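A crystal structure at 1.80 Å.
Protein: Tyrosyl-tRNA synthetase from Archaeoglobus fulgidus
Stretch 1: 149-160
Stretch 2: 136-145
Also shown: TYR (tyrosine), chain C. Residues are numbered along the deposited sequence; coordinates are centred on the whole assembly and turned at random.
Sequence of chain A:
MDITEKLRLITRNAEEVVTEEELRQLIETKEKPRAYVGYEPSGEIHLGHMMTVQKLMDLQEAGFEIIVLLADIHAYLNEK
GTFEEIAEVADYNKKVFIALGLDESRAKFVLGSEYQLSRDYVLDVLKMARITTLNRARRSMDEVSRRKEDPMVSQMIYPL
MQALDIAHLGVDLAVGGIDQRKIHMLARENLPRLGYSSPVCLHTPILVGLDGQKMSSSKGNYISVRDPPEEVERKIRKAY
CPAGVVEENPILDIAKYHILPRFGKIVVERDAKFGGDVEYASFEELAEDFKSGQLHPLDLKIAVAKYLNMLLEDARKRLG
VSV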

# COMPACT_ATOMS: atom_id res chain seq x y z
N GLU A 149 -4.02 12.31 -11.01
CA GLU A 149 -3.88 11.33 -12.08
C GLU A 149 -2.54 10.61 -11.89
O GLU A 149 -1.58 11.21 -11.38
CB GLU A 149 -3.90 12.04 -13.44
CG GLU A 149 -4.49 11.21 -14.58
CD GLU A 149 -6.00 11.06 -14.48
OE1 GLU A 149 -6.71 12.09 -14.50
OE2 GLU A 149 -6.48 9.91 -14.38
N ASP A 150 -2.48 9.34 -12.29
CA ASP A 150 -1.25 8.55 -12.17
C ASP A 150 -0.58 8.68 -10.80
O ASP A 150 0.56 9.10 -10.68
CB ASP A 150 -0.28 8.97 -13.27
CG ASP A 150 -0.87 8.80 -14.66
OD1 ASP A 150 -0.25 9.25 -15.64
OD2 ASP A 150 -1.98 8.22 -14.77
N PRO A 151 -1.30 8.31 -9.73
CA PRO A 151 -0.74 8.41 -8.38
C PRO A 151 0.28 7.32 -8.07
O PRO A 151 0.46 6.36 -8.84
CB PRO A 151 -1.98 8.28 -7.50
CG PRO A 151 -2.79 7.28 -8.26
CD PRO A 151 -2.68 7.78 -9.69
N MET A 152 0.95 7.46 -6.93
CA MET A 152 1.93 6.47 -6.48
C MET A 152 1.17 5.49 -5.59
O MET A 152 0.09 5.81 -5.09
CB MET A 152 3.03 7.15 -5.65
CG MET A 152 3.64 8.38 -6.30
SD MET A 152 4.25 7.97 -7.96
CE MET A 152 5.51 6.97 -7.59
N VAL A 153 1.71 4.28 -5.41
CA VAL A 153 1.04 3.32 -4.54
C VAL A 153 0.91 3.91 -3.14
O VAL A 153 -0.06 3.64 -2.42
CB VAL A 153 1.79 1.96 -4.47
CG1 VAL A 153 1.06 1.01 -3.50
CG2 VAL A 153 1.88 1.32 -5.86
N SER A 154 1.88 4.73 -2.75
CA SER A 154 1.86 5.32 -1.41
C SER A 154 0.57 6.12 -1.17
O SER A 154 0.09 6.19 -0.06
CB SER A 154 3.07 6.23 -1.20
OG SER A 154 3.11 7.28 -2.15
N GLN A 155 0.01 6.70 -2.22
CA GLN A 155 -1.20 7.50 -2.05
C GLN A 155 -2.45 6.63 -1.92
O GLN A 155 -3.51 7.11 -1.51
CB GLN A 155 -1.29 8.53 -3.18
CG GLN A 155 -0.19 9.60 -3.03
CD GLN A 155 0.25 10.25 -4.34
OE1 GLN A 155 0.32 9.61 -5.38
NE2 GLN A 155 0.59 11.53 -4.27
N MET A 156 -2.32 5.34 -2.21
CA MET A 156 -3.45 4.42 -2.09
C MET A 156 -3.44 3.77 -0.70
O MET A 156 -4.46 3.24 -0.25
CB MET A 156 -3.38 3.34 -3.18
CG MET A 156 -3.38 3.91 -4.59
SD MET A 156 -4.91 4.81 -5.00
CE MET A 156 -4.40 6.53 -4.70
N ILE A 157 -2.28 3.79 -0.04
CA ILE A 157 -2.14 3.24 1.31
C ILE A 157 -2.61 4.33 2.30
O ILE A 157 -3.21 4.03 3.33
CB ILE A 157 -0.67 2.90 1.62
CG1 ILE A 157 -0.20 1.74 0.73
CG2 ILE A 157 -0.51 2.56 3.10
CD1 ILE A 157 1.30 1.51 0.80
N TYR A 158 -2.30 5.58 1.95
CA TYR A 158 -2.64 6.78 2.72
C TYR A 158 -4.04 6.81 3.38
O TYR A 158 -4.16 6.99 4.59
CB TYR A 158 -2.42 8.00 1.80
CG TYR A 158 -2.61 9.38 2.39
CD1 TYR A 158 -1.56 10.30 2.42
CD2 TYR A 158 -3.87 9.80 2.83
CE1 TYR A 158 -1.75 11.61 2.87
CE2 TYR A 158 -4.07 11.09 3.29
CZ TYR A 158 -3.02 11.99 3.31
OH TYR A 158 -3.24 13.26 3.79
N PRO A 159 -5.12 6.60 2.59
CA PRO A 159 -6.46 6.63 3.20
C PRO A 159 -6.71 5.54 4.23
O PRO A 159 -7.39 5.77 5.22
CB PRO A 159 -7.40 6.50 1.99
CG PRO A 159 -6.58 5.67 1.03
CD PRO A 159 -5.20 6.29 1.16
N LEU A 160 -6.15 4.36 4.00
CA LEU A 160 -6.31 3.26 4.94
C LEU A 160 -5.70 3.64 6.29
O LEU A 160 -6.28 3.38 7.34
CB LEU A 160 -5.63 2.01 4.40
CG LEU A 160 -5.96 1.62 2.96
CD1 LEU A 160 -5.27 0.31 2.62
CD2 LEU A 160 -7.47 1.50 2.77
N TYR C . -5.74 13.80 5.03
CA TYR C . -5.54 15.01 5.85
C TYR C . -5.35 16.25 4.97
O TYR C . -5.18 17.34 5.53
CB TYR C . -4.33 14.82 6.77
CG TYR C . -4.55 13.68 7.73
CD1 TYR C . -3.66 12.60 7.80
CD2 TYR C . -5.66 13.68 8.59
CE1 TYR C . -3.88 11.54 8.70
CE2 TYR C . -5.88 12.65 9.48
CZ TYR C . -4.99 11.58 9.54
OH TYR C . -5.21 10.58 10.45
OXT TYR C . -5.41 16.11 3.73
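Stretch 2 (136-145) RARRSMDEVS

Met-141 of stretch 2 forms the apolar centre of the contact. Its chi angles are all m, and this curled side chain lies against the ring of Tyr-158: Met-141 CE sits over one face, 3.9 Å from the ring centroid in a CH-pi contact, while Met-141 SD approaches Tyr-158 CD2 to 3.5 Å. Met-141 CG packs on Pro-159 CD (3.7 Å) and comes within 3.3 Å of Gln-155 O. No hydrogen bond joins the two stretches, and Gln-155 O and Met-156 O are buried here without a partner.

Around this centre, the helix of stretch 2 crosses the helix of stretch 1 almost at right angles, at 88°, with the axes 8.5 Å apart at closest approach. The backbones come close at Ala-137, whose CB points toward stretch 1: its CA lies 5.8 Å from Met-156 CA, and its CB 4.0 Å from Met-156 O and 4.2 Å from Pro-159 CG. Met-156 SD rests on the helix backbone, 3.6 Å from Arg-138 CA. Ser-140 OG donates to Ala-137 O within its own helix (2.7 Å) and also touches Pro-159 CB at 3.3 Å.

Farther along stretch 2, Val-144 reaches the hydroxyl end of Tyr-158, with Val-144 CG1 3.6 Å from Tyr-158 OH. Tyr-158 OH accepts a hydrogen bond from N of the bound tyrosine (2.8 Å), as suits a tyrosyl-tRNA synthetase. Ser-145 OG lies 3.3 Å from Gln-155 NE2, but the angle is too poor for a hydrogen bond; NE2 is hydrogen-bonded elsewhere in the structure, while Gln-155 OE1 accepts from Met-152 N at 2.7 Å.

At the polar edge, the extended Arg-138 side chain reaches the loop of stretch 1. Pro-151 CG covers one face of its guanidinium, with Pro-151 CD 3.2 Å from Arg-138 NH2. Glu-149 OE2 stays 4.1 Å from Arg-138 NH2, well out of the guanidinium plane, so the charges attract without a salt bridge.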

# COMPACT_ATOMS: atom_id res chain seq x y z
N ARG A 136 -12.22 2.18 -4.43
CA ARG A 136 -12.71 2.96 -3.30
C ARG A 136 -11.58 3.82 -2.71
O ARG A 136 -11.78 4.98 -2.38
CB ARG A 136 -13.27 2.02 -2.23
CG ARG A 136 -13.94 2.70 -1.03
CD ARG A 136 -15.33 3.22 -1.37
NE ARG A 136 -16.01 3.82 -0.22
CZ ARG A 136 -16.38 3.16 0.87
NH1 ARG A 136 -16.99 3.80 1.86
NH2 ARG A 136 -16.13 1.86 0.99
N ALA A 137 -10.39 3.23 -2.60
CA ALA A 137 -9.25 3.95 -2.06
C ALA A 137 -8.85 5.12 -2.96
O ALA A 137 -8.63 6.24 -2.49
CB ALA A 137 -8.07 3.00 -1.89
N ARG A 138 -8.76 4.85 -4.26
CA ARG A 138 -8.38 5.88 -5.21
C ARG A 138 -9.38 7.03 -5.19
O ARG A 138 -9.00 8.20 -5.18
CB ARG A 138 -8.30 5.28 -6.61
CG ARG A 138 -7.61 6.16 -7.63
CD ARG A 138 -7.71 5.55 -9.02
NE ARG A 138 -6.72 6.08 -9.95
CZ ARG A 138 -6.49 7.38 -10.16
NH1 ARG A 138 -7.17 8.30 -9.49
NH2 ARG A 138 -5.58 7.75 -11.05
N ARG A 139 -10.67 6.70 -5.18
CA ARG A 139 -11.69 7.75 -5.16
C ARG A 139 -11.67 8.57 -3.87
O ARG A 139 -11.95 9.78 -3.90
CB ARG A 139 -13.09 7.15 -5.39
CG ARG A 139 -13.29 6.66 -6.83
CD ARG A 139 -14.73 6.25 -7.15
NE ARG A 139 -14.98 4.83 -6.94
CZ ARG A 139 -15.46 4.30 -5.82
NH1 ARG A 139 -15.65 2.99 -5.74
NH2 ARG A 139 -15.75 5.08 -4.78
N SER A 140 -11.33 7.95 -2.75
CA SER A 140 -11.30 8.70 -1.49
C SER A 140 -10.18 9.74 -1.51
O SER A 140 -10.25 10.75 -0.80
CB SER A 140 -11.07 7.74 -0.31
OG SER A 140 -9.71 7.33 -0.23
N MET A 141 -9.17 9.51 -2.34
CA MET A 141 -8.03 10.41 -2.42
C MET A 141 -8.10 11.48 -3.51
O MET A 141 -7.16 12.25 -3.67
CB MET A 141 -6.75 9.59 -2.61
CG MET A 141 -6.37 8.74 -1.40
SD MET A 141 -5.92 9.80 -0.05
CE MET A 141 -4.40 10.42 -0.64
N ASP A 142 -9.19 11.52 -4.26
CA ASP A 142 -9.31 12.50 -5.34
C ASP A 142 -9.02 13.94 -4.94
O ASP A 142 -8.33 14.66 -5.67
CB ASP A 142 -10.70 12.42 -5.97
CG ASP A 142 -10.81 11.31 -7.00
OD1 ASP A 142 -10.08 11.37 -8.01
OD2 ASP A 142 -11.62 10.38 -6.79
N GLU A 143 -9.53 14.37 -3.80
CA GLU A 143 -9.33 15.74 -3.34
C GLU A 143 -8.21 15.86 -2.30
O GLU A 143 -8.01 16.93 -1.73
CB GLU A 143 -10.64 16.27 -2.76
CG GLU A 143 -11.80 16.18 -3.75
CD GLU A 143 -13.15 16.47 -3.11
OE1 GLU A 143 -13.55 15.71 -2.20
OE2 GLU A 143 -13.80 17.45 -3.52
N VAL A 144 -7.47 14.78 -2.08
CA VAL A 144 -6.40 14.79 -1.07
C VAL A 144 -5.00 14.53 -1.63
O VAL A 144 -4.03 15.15 -1.20
CB VAL A 144 -6.70 13.73 0.02
CG1 VAL A 144 -5.60 13.73 1.08
CG2 VAL A 144 -8.05 14.01 0.65
N SER A 145 -4.91 13.61 -2.57
CA SER A 145 -3.65 13.24 -3.18
C SER A 145 -2.97 14.38 -3.93
O SER A 145 -3.62 15.17 -4.62
CB SER A 145 -3.86 12.06 -4.14
OG SER A 145 -2.65 11.69 -4.78